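PDB 3EO7: putative Nitroreductase from Anabaena variabilis ATCC 29413, which binds flavin mononucleotide and is probably an oxidoreductase of the nitroreductase family. Local coordinates for residues A[330-340]-A[468-479]; A[379-389]-A[431-440]. All coordinates share one frame; numbering follows the deposited sequence.

In the fold
Read from the N terminus, the chain first reaches contact 1 at 330-340, runs through 379-389 and 431-440, and returns at 468-479. Contact 2 is therefore nested within the loop of 127 residues that contact 1 closes, while its own loop spans 41 residues. Contact 1 joins the end of helix 325-333 and the loop after it to the end of helix 452-473 and strand 477-481. Contact 2 pairs strand 381-390 with strand 433-439. Strands 433-439 and 477-481 both pair with strand 500-508, so the two contacts share one mixed sheet. Their centres lie about 17 Å apart, and they touch where Tyr340 CD2 packs 3.6 Å from Ala431 N.

Contact 1 of 2, residues A[330-340]-A[468-479]; sequences TMHKRRSTRAY and NLAAIQLNLGVS. With FMN (flavin mononucleotide), chain B.
Thr337 and Val478 bind each other reciprocally. Thr337 N donates to Val478 O at 2.8 Å, and Val478 N returns a bond to Thr337 OG1 at 2.9 Å. A chi1 of -49° makes this possible by setting OG1 beside the residue's own backbone N, where both polar atoms reach Val478. Nearby, the Tyr340 ring turns its edge to Val478 N and brings CE1 to 3.5 Å from Gly477 C, while its OH bonds Thr506; Gly477, having no side chain, lets the ring come this close.

Arg334 can be followed outward. CB passes Leu469 CD2, CG lies 3.9 Å from Ile472 CG1, and CD is 4.0 Å from Leu469 CD2, so the aliphatic part rests on the helix 452-473. NE then bonds Ala99 O. NH1 reaches FMN O1P at 3.0 Å (166°) and also donates to water 1, which passes the link to Asn468 OD1; NH2 holds FMN O3P at 2.9 Å. Phosphate oxygen and water both lie at the guanidinium edge, in its plane. A leucine in place of Arg334 would probably leave O1P and O3P each short of a charged donor and deprive water 1 of its link to the phosphate.

The remaining phosphate ligands follow directly in sequence: Arg335 uses NE on O2P and NH2 on O3P, and Ser336 gives its backbone N to O2P and OG to O1P at 2.6 Å. Each phosphate oxygen named thus receives two donors from this short run. Water 2 donates to both Ser336 OG and Asn468 OD1 and so bridges the serine to the helix. Consecutive arginine, arginine and serine gripping the FMN phosphate after a helix end are characteristic of the flavin site of the nitroreductase fold.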
loop_
_atom_site.group_PDB
_atom_site.type_symbol
_atom_site.label_atom_id
_atom_site.label_comp_id
_atom_site.label_asym_id
_atom_site.label_seq_id
_atom_site.Cartn_x
_atom_site.Cartn_y
_atom_site.Cartn_z
ATOM N N THR A 330 -8.367 -15.449 -5.195
ATOM C CA THR A 330 -8.417 -14.638 -3.995
ATOM C C THR A 330 -8.281 -13.135 -4.305
ATOM O O THR A 330 -9.060 -12.330 -3.788
ATOM C CB THR A 330 -7.382 -15.124 -2.968
ATOM O OG1 THR A 330 -7.833 -16.389 -2.426
ATOM C CG2 THR A 330 -7.203 -14.113 -1.873
HETATM N N MSE A 331 -7.362 -12.778 -5.194
HETATM C CA MSE A 331 -7.189 -11.390 -5.572
HETATM C C MSE A 331 -8.449 -10.872 -6.233
HETATM O O MSE A 331 -8.873 -9.742 -5.999
HETATM C CB MSE A 331 -5.989 -11.217 -6.486
HETATM C CG MSE A 331 -4.686 -11.453 -5.753
HETATM SE SE MSE A 331 -3.126 -11.172 -6.868
HETATM C CE MSE A 331 -3.007 -9.210 -6.747
ATOM N N HIS A 332 -9.093 -11.718 -7.027
ATOM C CA HIS A 332 -10.298 -11.278 -7.697
ATOM C C HIS A 332 -11.496 -11.108 -6.753
ATOM O O HIS A 332 -12.259 -10.157 -6.906
ATOM C CB HIS A 332 -10.651 -12.221 -8.862
ATOM C CG HIS A 332 -11.858 -11.779 -9.625
ATOM N ND1 HIS A 332 -11.835 -10.702 -10.489
ATOM C CD2 HIS A 332 -13.124 -12.256 -9.648
ATOM C CE1 HIS A 332 -13.042 -10.531 -11.002
ATOM N NE2 HIS A 332 -13.842 -11.457 -10.504
ATOM N N LYS A 333 -11.647 -12.001 -5.775
ATOM C CA LYS A 333 -12.825 -12.001 -4.885
ATOM C C LYS A 333 -12.675 -11.170 -3.617
ATOM O O LYS A 333 -13.655 -10.927 -2.906
ATOM C CB LYS A 333 -13.209 -13.431 -4.506
ATOM C CG LYS A 333 -12.326 -14.100 -3.509
ATOM C CD LYS A 333 -12.810 -15.542 -3.260
ATOM C CE LYS A 333 -11.926 -16.270 -2.243
ATOM N NZ LYS A 333 -12.370 -17.693 -2.044
ATOM N N ARG A 334 -11.445 -10.733 -3.344
ATOM C CA ARG A 334 -11.108 -10.051 -2.101
ATOM C C ARG A 334 -11.990 -8.848 -1.866
ATOM O O ARG A 334 -12.095 -7.974 -2.723
ATOM C CB ARG A 334 -9.659 -9.575 -2.151
ATOM C CG ARG A 334 -9.235 -8.803 -0.874
ATOM C CD ARG A 334 -8.295 -7.649 -1.158
ATOM N NE ARG A 334 -8.888 -6.650 -2.068
ATOM C CZ ARG A 334 -9.796 -5.752 -1.739
ATOM N NH1 ARG A 334 -10.234 -5.649 -0.499
ATOM N NH2 ARG A 334 -10.228 -4.921 -2.669
ATOM N N ARG A 335 -12.617 -8.807 -0.696
ATOM C CA ARG A 335 -13.392 -7.654 -0.239
ATOM C C ARG A 335 -13.012 -7.372 1.212
ATOM O O ARG A 335 -12.620 -8.292 1.945
ATOM C CB ARG A 335 -14.883 -7.975 -0.269
ATOM C CG ARG A 335 -15.466 -8.280 -1.646
ATOM C CD ARG A 335 -15.948 -7.046 -2.376
ATOM N NE ARG A 335 -14.888 -6.119 -2.784
ATOM C CZ ARG A 335 -14.243 -6.186 -3.943
ATOM N NH1 ARG A 335 -14.527 -7.123 -4.831
ATOM N NH2 ARG A 335 -13.336 -5.263 -4.252
ATOM N N SER A 336 -13.169 -6.112 1.631
ATOM C CA SER A 336 -13.002 -5.725 3.019
ATOM C C SER A 336 -14.285 -6.171 3.732
ATOM O O SER A 336 -15.390 -5.779 3.353
ATOM C CB SER A 336 -12.823 -4.223 3.146
ATOM O OG SER A 336 -11.581 -3.833 2.593
ATOM N N THR A 337 -14.135 -6.960 4.780
ATOM C CA THR A 337 -15.272 -7.474 5.536
ATOM C C THR A 337 -16.017 -6.372 6.303
ATOM O O THR A 337 -15.425 -5.569 7.003
ATOM C CB THR A 337 -14.779 -8.544 6.494
ATOM O OG1 THR A 337 -13.953 -9.458 5.759
ATOM C CG2 THR A 337 -15.947 -9.281 7.173
ATOM N N ARG A 338 -17.336 -6.353 6.144
ATOM C CA ARG A 338 -18.184 -5.356 6.769
ATOM C C ARG A 338 -18.298 -5.541 8.270
ATOM O O ARG A 338 -18.301 -4.561 9.010
ATOM C CB ARG A 338 -19.589 -5.389 6.156
ATOM C CG ARG A 338 -20.576 -4.378 6.785
ATOM C CD ARG A 338 -22.057 -4.569 6.347
ATOM N NE ARG A 338 -22.868 -3.403 6.727
ATOM C CZ ARG A 338 -22.874 -2.235 6.072
ATOM N NH1 ARG A 338 -22.103 -2.051 5.000
ATOM N NH2 ARG A 338 -23.649 -1.233 6.497
ATOM N N ALA A 339 -18.379 -6.787 8.709
ATOM C CA ALA A 339 -18.603 -7.093 10.117
ATOM C C ALA A 339 -18.137 -8.502 10.431
ATOM O O ALA A 339 -18.138 -9.366 9.555
ATOM C CB ALA A 339 -20.105 -6.930 10.464
ATOM N N TYR A 340 -17.711 -8.705 11.672
ATOM C CA TYR A 340 -17.272 -9.997 12.169
ATOM C C TYR A 340 -18.332 -10.600 13.060
ATOM O O TYR A 340 -19.142 -9.882 13.621
ATOM C CB TYR A 340 -15.977 -9.881 12.987
ATOM C CG TYR A 340 -14.864 -9.261 12.174
ATOM C CD1 TYR A 340 -14.563 -9.757 10.915
ATOM C CD2 TYR A 340 -14.100 -8.226 12.695
ATOM C CE1 TYR A 340 -13.547 -9.191 10.135
ATOM C CE2 TYR A 340 -13.071 -7.638 11.935
ATOM C CZ TYR A 340 -12.793 -8.141 10.681
ATOM O OH TYR A 340 -11.788 -7.575 9.926
ATOM N N ASN A 468 -4.490 -8.898 3.957
ATOM C CA ASN A 468 -5.852 -8.976 3.452
ATOM C C ASN A 468 -6.037 -10.209 2.532
ATOM O O ASN A 468 -6.986 -10.959 2.679
ATOM C CB ASN A 468 -6.290 -7.697 2.701
ATOM C CG ASN A 468 -6.789 -6.591 3.633
ATOM O OD1 ASN A 468 -7.974 -6.237 3.592
ATOM N ND2 ASN A 468 -5.905 -6.045 4.467
ATOM N N LEU A 469 -5.111 -10.394 1.602
ATOM C CA LEU A 469 -5.169 -11.511 0.652
ATOM C C LEU A 469 -5.038 -12.842 1.386
ATOM O O LEU A 469 -5.832 -13.776 1.146
ATOM C CB LEU A 469 -4.113 -11.334 -0.430
ATOM C CG LEU A 469 -4.386 -10.199 -1.435
ATOM C CD1 LEU A 469 -3.157 -9.971 -2.357
ATOM C CD2 LEU A 469 -5.675 -10.459 -2.232
ATOM N N ALA A 470 -4.099 -12.928 2.312
ATOM C CA ALA A 470 -3.953 -14.152 3.104
ATOM C C ALA A 470 -5.232 -14.480 3.884
ATOM O O ALA A 470 -5.646 -15.644 3.938
ATOM C CB ALA A 470 -2.730 -14.091 4.033
ATOM N N ALA A 471 -5.848 -13.470 4.482
ATOM C CA ALA A 471 -7.065 -13.661 5.264
ATOM C C ALA A 471 -8.144 -14.232 4.377
ATOM O O ALA A 471 -8.776 -15.217 4.720
ATOM C CB ALA A 471 -7.543 -12.312 5.905
ATOM N N ILE A 472 -8.375 -13.602 3.229
ATOM C CA ILE A 472 -9.402 -14.062 2.297
ATOM C C ILE A 472 -9.121 -15.475 1.792
ATOM O O ILE A 472 -10.037 -16.291 1.729
ATOM C CB ILE A 472 -9.576 -13.078 1.117
ATOM C CG1 ILE A 472 -10.058 -11.703 1.626
ATOM C CG2 ILE A 472 -10.490 -13.711 0.012
ATOM C CD1 ILE A 472 -11.358 -11.715 2.455
ATOM N N GLN A 473 -7.863 -15.791 1.474
ATOM C CA GLN A 473 -7.493 -17.143 1.073
ATOM C C GLN A 473 -7.853 -18.188 2.116
ATOM O O GLN A 473 -8.249 -19.290 1.767
ATOM C CB GLN A 473 -6.006 -17.213 0.787
ATOM C CG GLN A 473 -5.425 -18.606 0.462
ATOM C CD GLN A 473 -6.014 -19.263 -0.768
ATOM O OE1 GLN A 473 -6.547 -18.596 -1.655
ATOM N NE2 GLN A 473 -5.892 -20.600 -0.840
ATOM N N LEU A 474 -7.714 -17.824 3.388
ATOM C CA LEU A 474 -8.043 -18.686 4.524
ATOM C C LEU A 474 -9.508 -18.601 4.990
ATOM O O LEU A 474 -9.825 -19.106 6.066
ATOM C CB LEU A 474 -7.095 -18.395 5.691
ATOM C CG LEU A 474 -5.595 -18.661 5.428
ATOM C CD1 LEU A 474 -4.808 -18.493 6.714
ATOM C CD2 LEU A 474 -5.344 -20.024 4.845
ATOM N N ASN A 475 -10.378 -17.973 4.187
ATOM C CA ASN A 475 -11.815 -17.869 4.500
ATOM C C ASN A 475 -12.079 -17.108 5.782
ATOM O O ASN A 475 -13.040 -17.385 6.518
ATOM C CB ASN A 475 -12.431 -19.263 4.590
ATOM C CG ASN A 475 -12.267 -20.047 3.306
ATOM O OD1 ASN A 475 -11.777 -21.174 3.311
ATOM N ND2 ASN A 475 -12.631 -19.436 2.201
ATOM N N LEU A 476 -11.234 -16.123 6.022
ATOM C CA LEU A 476 -11.335 -15.259 7.183
ATOM C C LEU A 476 -11.833 -13.881 6.759
ATOM O O LEU A 476 -11.989 -13.590 5.556
ATOM C CB LEU A 476 -9.971 -15.132 7.858
ATOM C CG LEU A 476 -9.299 -16.430 8.314
ATOM C CD1 LEU A 476 -7.906 -16.062 8.897
ATOM C CD2 LEU A 476 -10.164 -17.215 9.284
ATOM N N GLY A 477 -12.144 -13.064 7.755
ATOM C CA GLY A 477 -12.566 -11.670 7.570
ATOM C C GLY A 477 -11.403 -10.736 7.853
ATOM O O GLY A 477 -10.527 -11.047 8.663
ATOM N N VAL A 478 -11.378 -9.608 7.143
ATOM C CA VAL A 478 -10.307 -8.647 7.282
ATOM C C VAL A 478 -10.752 -7.264 6.851
ATOM O O VAL A 478 -11.564 -7.116 5.951
ATOM C CB VAL A 478 -9.064 -9.079 6.429
ATOM C CG1 VAL A 478 -9.434 -9.225 4.923
ATOM C CG2 VAL A 478 -7.850 -8.099 6.626
ATOM N N SER A 479 -10.225 -6.248 7.526
ATOM C CA SER A 479 -10.423 -4.891 7.094
ATOM C C SER A 479 -9.385 -3.962 7.685
ATOM O O SER A 479 -9.135 -3.986 8.883
ATOM C CB SER A 479 -11.816 -4.366 7.470
ATOM O OG SER A 479 -12.011 -3.035 6.961
HETATM N N1 FMN B . -13.269 -0.063 6.175
HETATM C C2 FMN B . -13.974 0.229 7.331
HETATM O O2 FMN B . -15.071 -0.275 7.544
HETATM N N3 FMN B . -13.522 1.105 8.281
HETATM C C4 FMN B . -12.352 1.789 8.135
HETATM O O4 FMN B . -11.908 2.424 9.109
HETATM C C4A FMN B . -11.606 1.523 6.988
HETATM N N5 FMN B . -10.437 2.220 6.753
HETATM C C5A FMN B . -9.639 1.885 5.641
HETATM C C6 FMN B . -8.400 2.479 5.430
HETATM C C7 FMN B . -7.620 2.167 4.317
HETATM C C7M FMN B . -6.205 2.749 4.178
HETATM C C8 FMN B . -8.077 1.237 3.392
HETATM C C8M FMN B . -7.199 0.713 2.274
HETATM C C9 FMN B . -9.324 0.615 3.583
HETATM C C9A FMN B . -10.102 0.939 4.708
HETATM N N10 FMN B . -11.340 0.336 4.899
HETATM C C10 FMN B . -12.073 0.607 6.023
HETATM C "C1'" FMN B . -11.993 -0.494 3.813
HETATM C "C2'" FMN B . -12.580 0.338 2.690
HETATM O "O2'" FMN B . -13.856 0.875 3.100
HETATM C "C3'" FMN B . -12.711 -0.530 1.441
HETATM O "O3'" FMN B . -11.414 -0.883 0.951
HETATM C "C4'" FMN B . -13.565 0.103 0.326
HETATM O "O4'" FMN B . -14.932 0.314 0.777
HETATM C "C5'" FMN B . -13.551 -0.779 -0.908
HETATM O "O5'" FMN B . -14.037 -2.067 -0.644
HETATM P P FMN B . -13.168 -3.364 -0.896
HETATM O O1P FMN B . -11.964 -3.306 0.038
HETATM O O2P FMN B . -14.100 -4.522 -0.560
HETATM O O3P FMN B . -12.735 -3.416 -2.332
HETATM O O HOH W 1 -9.780 -7.284 1.893
HETATM O O HOH W 2 -9.144 -3.672 4.029
HETATM O O HOH W 3 -14.715 -3.060 6.081
#

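Contact 2 of 2, residues A[379-389]-A[431-440]; sequences LIETFIAVCGV and AAAVIFHTSD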
loop_
_atom_site.group_PDB
_atom_site.type_symbol
_atom_site.label_atom_id
_atom_site.label_comp_id
_atom_site.label_asym_id
_atom_site.label_seq_id
_atom_site.Cartn_x
_atom_site.Cartn_y
_atom_site.Cartn_z
ATOM N N LEU A 379 11.886 0.443 9.256
ATOM C CA LEU A 379 11.305 1.558 9.955
ATOM C C LEU A 379 9.931 1.238 10.583
ATOM O O LEU A 379 9.365 2.080 11.270
ATOM C CB LEU A 379 11.152 2.735 9.000
ATOM C CG LEU A 379 12.416 3.191 8.259
ATOM C CD1 LEU A 379 12.095 4.371 7.344
ATOM C CD2 LEU A 379 13.512 3.551 9.264
ATOM N N ILE A 380 9.397 0.060 10.285
ATOM C CA ILE A 380 8.051 -0.292 10.711
ATOM C C ILE A 380 8.085 -1.433 11.731
ATOM O O ILE A 380 8.797 -2.428 11.554
ATOM C CB ILE A 380 7.208 -0.693 9.494
ATOM C CG1 ILE A 380 6.915 0.568 8.642
ATOM C CG2 ILE A 380 5.880 -1.381 9.914
ATOM C CD1 ILE A 380 6.468 0.240 7.356
ATOM N N GLU A 381 7.364 -1.243 12.822
ATOM C CA GLU A 381 7.214 -2.265 13.832
ATOM C C GLU A 381 5.770 -2.767 13.805
ATOM O O GLU A 381 4.843 -2.072 13.362
ATOM C CB GLU A 381 7.591 -1.708 15.187
ATOM C CG GLU A 381 9.054 -1.271 15.309
ATOM C CD GLU A 381 10.030 -2.375 15.040
ATOM O OE1 GLU A 381 9.767 -3.539 15.435
ATOM O OE2 GLU A 381 11.092 -2.093 14.439
ATOM N N THR A 382 5.585 -3.988 14.321
ATOM C CA THR A 382 4.294 -4.630 14.309
ATOM C C THR A 382 3.917 -5.063 15.724
ATOM O O THR A 382 4.707 -5.727 16.400
ATOM C CB THR A 382 4.288 -5.848 13.359
ATOM O OG1 THR A 382 4.651 -5.428 12.027
ATOM C CG2 THR A 382 2.897 -6.568 13.415
ATOM N N PHE A 383 2.741 -4.633 16.174
ATOM C CA PHE A 383 2.159 -5.043 17.475
ATOM C C PHE A 383 0.804 -5.630 17.194
ATOM O O PHE A 383 0.091 -5.155 16.298
ATOM C CB PHE A 383 2.035 -3.878 18.463
ATOM C CG PHE A 383 3.370 -3.307 18.860
ATOM C CD1 PHE A 383 4.043 -2.412 18.020
ATOM C CD2 PHE A 383 3.987 -3.715 20.045
ATOM C CE1 PHE A 383 5.307 -1.905 18.381
ATOM C CE2 PHE A 383 5.249 -3.200 20.400
ATOM C CZ PHE A 383 5.893 -2.305 19.543
ATOM N N ILE A 384 0.453 -6.680 17.930
ATOM C CA ILE A 384 -0.809 -7.340 17.703
ATOM C C ILE A 384 -1.638 -7.399 18.966
ATOM O O ILE A 384 -1.191 -7.930 19.992
ATOM C CB ILE A 384 -0.609 -8.792 17.157
ATOM C CG1 ILE A 384 0.413 -8.775 16.000
ATOM C CG2 ILE A 384 -1.935 -9.395 16.738
ATOM C CD1 ILE A 384 0.559 -10.114 15.239
ATOM N N ALA A 385 -2.837 -6.840 18.904
ATOM C CA ALA A 385 -3.796 -7.006 19.988
ATOM C C ALA A 385 -4.576 -8.283 19.671
ATOM O O ALA A 385 -5.247 -8.384 18.636
ATOM C CB ALA A 385 -4.741 -5.802 20.108
ATOM N N VAL A 386 -4.504 -9.257 20.571
ATOM C CA VAL A 386 -5.183 -10.533 20.401
ATOM C C VAL A 386 -6.353 -10.610 21.365
ATOM O O VAL A 386 -6.159 -10.482 22.577
ATOM C CB VAL A 386 -4.183 -11.697 20.674
ATOM C CG1 VAL A 386 -4.873 -13.037 20.713
ATOM C CG2 VAL A 386 -2.997 -11.649 19.634
ATOM N N CYS A 387 -7.565 -10.797 20.838
ATOM C CA CYS A 387 -8.749 -10.944 21.662
ATOM C C CYS A 387 -9.391 -12.297 21.550
ATOM O O CYS A 387 -10.038 -12.726 22.493
ATOM C CB CYS A 387 -9.794 -9.900 21.300
ATOM S SG CYS A 387 -9.168 -8.226 21.604
ATOM N N GLY A 388 -9.235 -12.951 20.406
ATOM C CA GLY A 388 -9.843 -14.252 20.163
ATOM C C GLY A 388 -9.056 -15.151 19.252
ATOM O O GLY A 388 -9.465 -15.408 18.137
ATOM N N VAL A 389 -7.907 -15.628 19.714
ATOM C CA VAL A 389 -7.085 -16.547 18.954
ATOM C C VAL A 389 -6.928 -17.757 19.836
ATOM O O VAL A 389 -6.351 -17.678 20.934
ATOM C CB VAL A 389 -5.735 -15.949 18.520
ATOM C CG1 VAL A 389 -4.868 -17.043 17.836
ATOM C CG2 VAL A 389 -5.959 -14.747 17.611
ATOM N N ALA A 431 -13.134 -8.221 16.204
ATOM C CA ALA A 431 -11.949 -8.840 15.650
ATOM C C ALA A 431 -11.371 -9.909 16.607
ATOM O O ALA A 431 -11.416 -9.763 17.840
ATOM C CB ALA A 431 -10.885 -7.770 15.406
ATOM N N ALA A 432 -10.799 -10.934 16.003
ATOM C CA ALA A 432 -10.043 -11.955 16.706
ATOM C C ALA A 432 -8.663 -11.370 17.056
ATOM O O ALA A 432 -8.102 -11.658 18.114
ATOM C CB ALA A 432 -9.901 -13.234 15.818
ATOM N N ALA A 433 -8.097 -10.595 16.129
ATOM C CA ALA A 433 -6.785 -9.964 16.310
ATOM C C ALA A 433 -6.754 -8.672 15.508
ATOM O O ALA A 433 -7.408 -8.549 14.459
ATOM C CB ALA A 433 -5.666 -10.882 15.845
ATOM N N VAL A 434 -5.959 -7.738 15.990
ATOM C CA VAL A 434 -5.831 -6.429 15.352
ATOM C C VAL A 434 -4.344 -6.124 15.236
ATOM O O VAL A 434 -3.628 -6.108 16.254
ATOM C CB VAL A 434 -6.573 -5.353 16.118
ATOM C CG1 VAL A 434 -6.382 -3.978 15.385
ATOM C CG2 VAL A 434 -8.092 -5.682 16.259
ATOM N N ILE A 435 -3.866 -5.952 14.008
ATOM C CA ILE A 435 -2.459 -5.672 13.761
ATOM C C ILE A 435 -2.173 -4.174 13.581
ATOM O O ILE A 435 -2.768 -3.513 12.731
ATOM C CB ILE A 435 -1.973 -6.487 12.546
ATOM C CG1 ILE A 435 -2.160 -7.991 12.828
ATOM C CG2 ILE A 435 -0.503 -6.201 12.198
ATOM C CD1 ILE A 435 -1.753 -8.841 11.657
ATOM N N PHE A 436 -1.262 -3.661 14.404
ATOM C CA PHE A 436 -0.853 -2.265 14.395
ATOM C C PHE A 436 0.536 -2.130 13.790
ATOM O O PHE A 436 1.472 -2.766 14.248
ATOM C CB PHE A 436 -0.802 -1.706 15.819
ATOM C CG PHE A 436 -2.141 -1.639 16.485
ATOM C CD1 PHE A 436 -2.712 -2.766 17.056
ATOM C CD2 PHE A 436 -2.861 -0.465 16.477
ATOM C CE1 PHE A 436 -3.996 -2.694 17.603
ATOM C CE2 PHE A 436 -4.124 -0.397 17.023
ATOM C CZ PHE A 436 -4.689 -1.509 17.577
ATOM N N HIS A 437 0.642 -1.329 12.729
ATOM C CA HIS A 437 1.916 -0.983 12.157
ATOM C C HIS A 437 2.293 0.368 12.731
ATOM O O HIS A 437 1.494 1.315 12.726
ATOM C CB HIS A 437 1.818 -0.927 10.625
ATOM C CG HIS A 437 1.656 -2.270 10.010
ATOM N ND1 HIS A 437 0.619 -2.574 9.159
ATOM C CD2 HIS A 437 2.373 -3.408 10.163
ATOM C CE1 HIS A 437 0.731 -3.835 8.779
ATOM N NE2 HIS A 437 1.781 -4.374 9.385
ATOM N N THR A 438 3.518 0.458 13.224
ATOM C CA THR A 438 3.989 1.660 13.865
ATOM C C THR A 438 5.374 2.057 13.373
ATOM O O THR A 438 6.076 1.275 12.731
ATOM C CB THR A 438 4.079 1.455 15.397
ATOM O OG1 THR A 438 5.224 0.658 15.703
ATOM C CG2 THR A 438 2.776 0.799 15.994
ATOM N N SER A 439 5.748 3.284 13.682
ATOM C CA SER A 439 7.071 3.785 13.369
ATOM C C SER A 439 7.503 4.908 14.288
ATOM O O SER A 439 6.706 5.762 14.655
ATOM C CB SER A 439 7.114 4.315 11.916
ATOM O OG SER A 439 8.430 4.646 11.508
ATOM N N ASP A 440 8.761 4.888 14.685
ATOM C CA ASP A 440 9.355 6.004 15.366
ATOM C C ASP A 440 9.627 7.051 14.298
ATOM O O ASP A 440 10.580 6.955 13.532
ATOM C CB ASP A 440 10.630 5.569 16.106
ATOM C CG ASP A 440 11.397 6.727 16.717
ATOM O OD1 ASP A 440 11.174 7.933 16.399
ATOM O OD2 ASP A 440 12.268 6.397 17.555
#
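Strands 381-386 and 433-439 run antiparallel, their axes 4.7 Å apart at closest and their directions 160° from one another, with hydrogen-bonded pairs at Glu381-Thr438, Phe383-Phe436 and Ala385-Val434. The central pair is the straightest: Phe436 N meets Phe383 O at 2.8 Å, nearly in line with the carbonyl. At one end Ala432 O accepts two donors, Cys387 N from a tilted direction and Gly388 N in the carbonyl plane, on a lone pair. Ala432 and Ala433 together face Leu507 as a classic beta bulge. At the other end Ser439 OG bonds Leu379 O at 2.7 Å, a side chain extending the ladder past the last backbone pair.

On one face of the sheet Thr382 CG2 touches Ile435 CG2 at 3.6 Å, and Ile384 lies alongside Ile435, pointing the same way. Ile384 CG2 also meets Ala433 CB. Thr382 and His437 stand side by side: Thr382 OG1 lies in the imidazole plane, 3.6 Å from His437 CD2, and both OG1 and NE2 bond the hydroxyl of Tyr358.

The other face carries the phenylalanines. Phe436 has Phe383 O at its ring edge, and its CE1 reaches Ala385 CB at 4.1 Å. Phe383 crosses Thr438 at about a right angle. With Thr438 chi1 at 75°, CG2 is anti to the carbonyl carbon and packs 4.0 Å from Phe383 CD1, while OG1 bonds Glu499.

The backbone groups of the hydrogen-bonded pairs are satisfied across the contact, while Thr382, Ile384 and Val386 bond strand 395-400 through theirs. These buried polar side chains find partners too: Thr382 and His437 converge on a single tyrosine hydroxyl, and Glu381 bonds Tyr398. Such shared bonding probably fixes the turn of the imidazole within an otherwise largely apolar sheet interior.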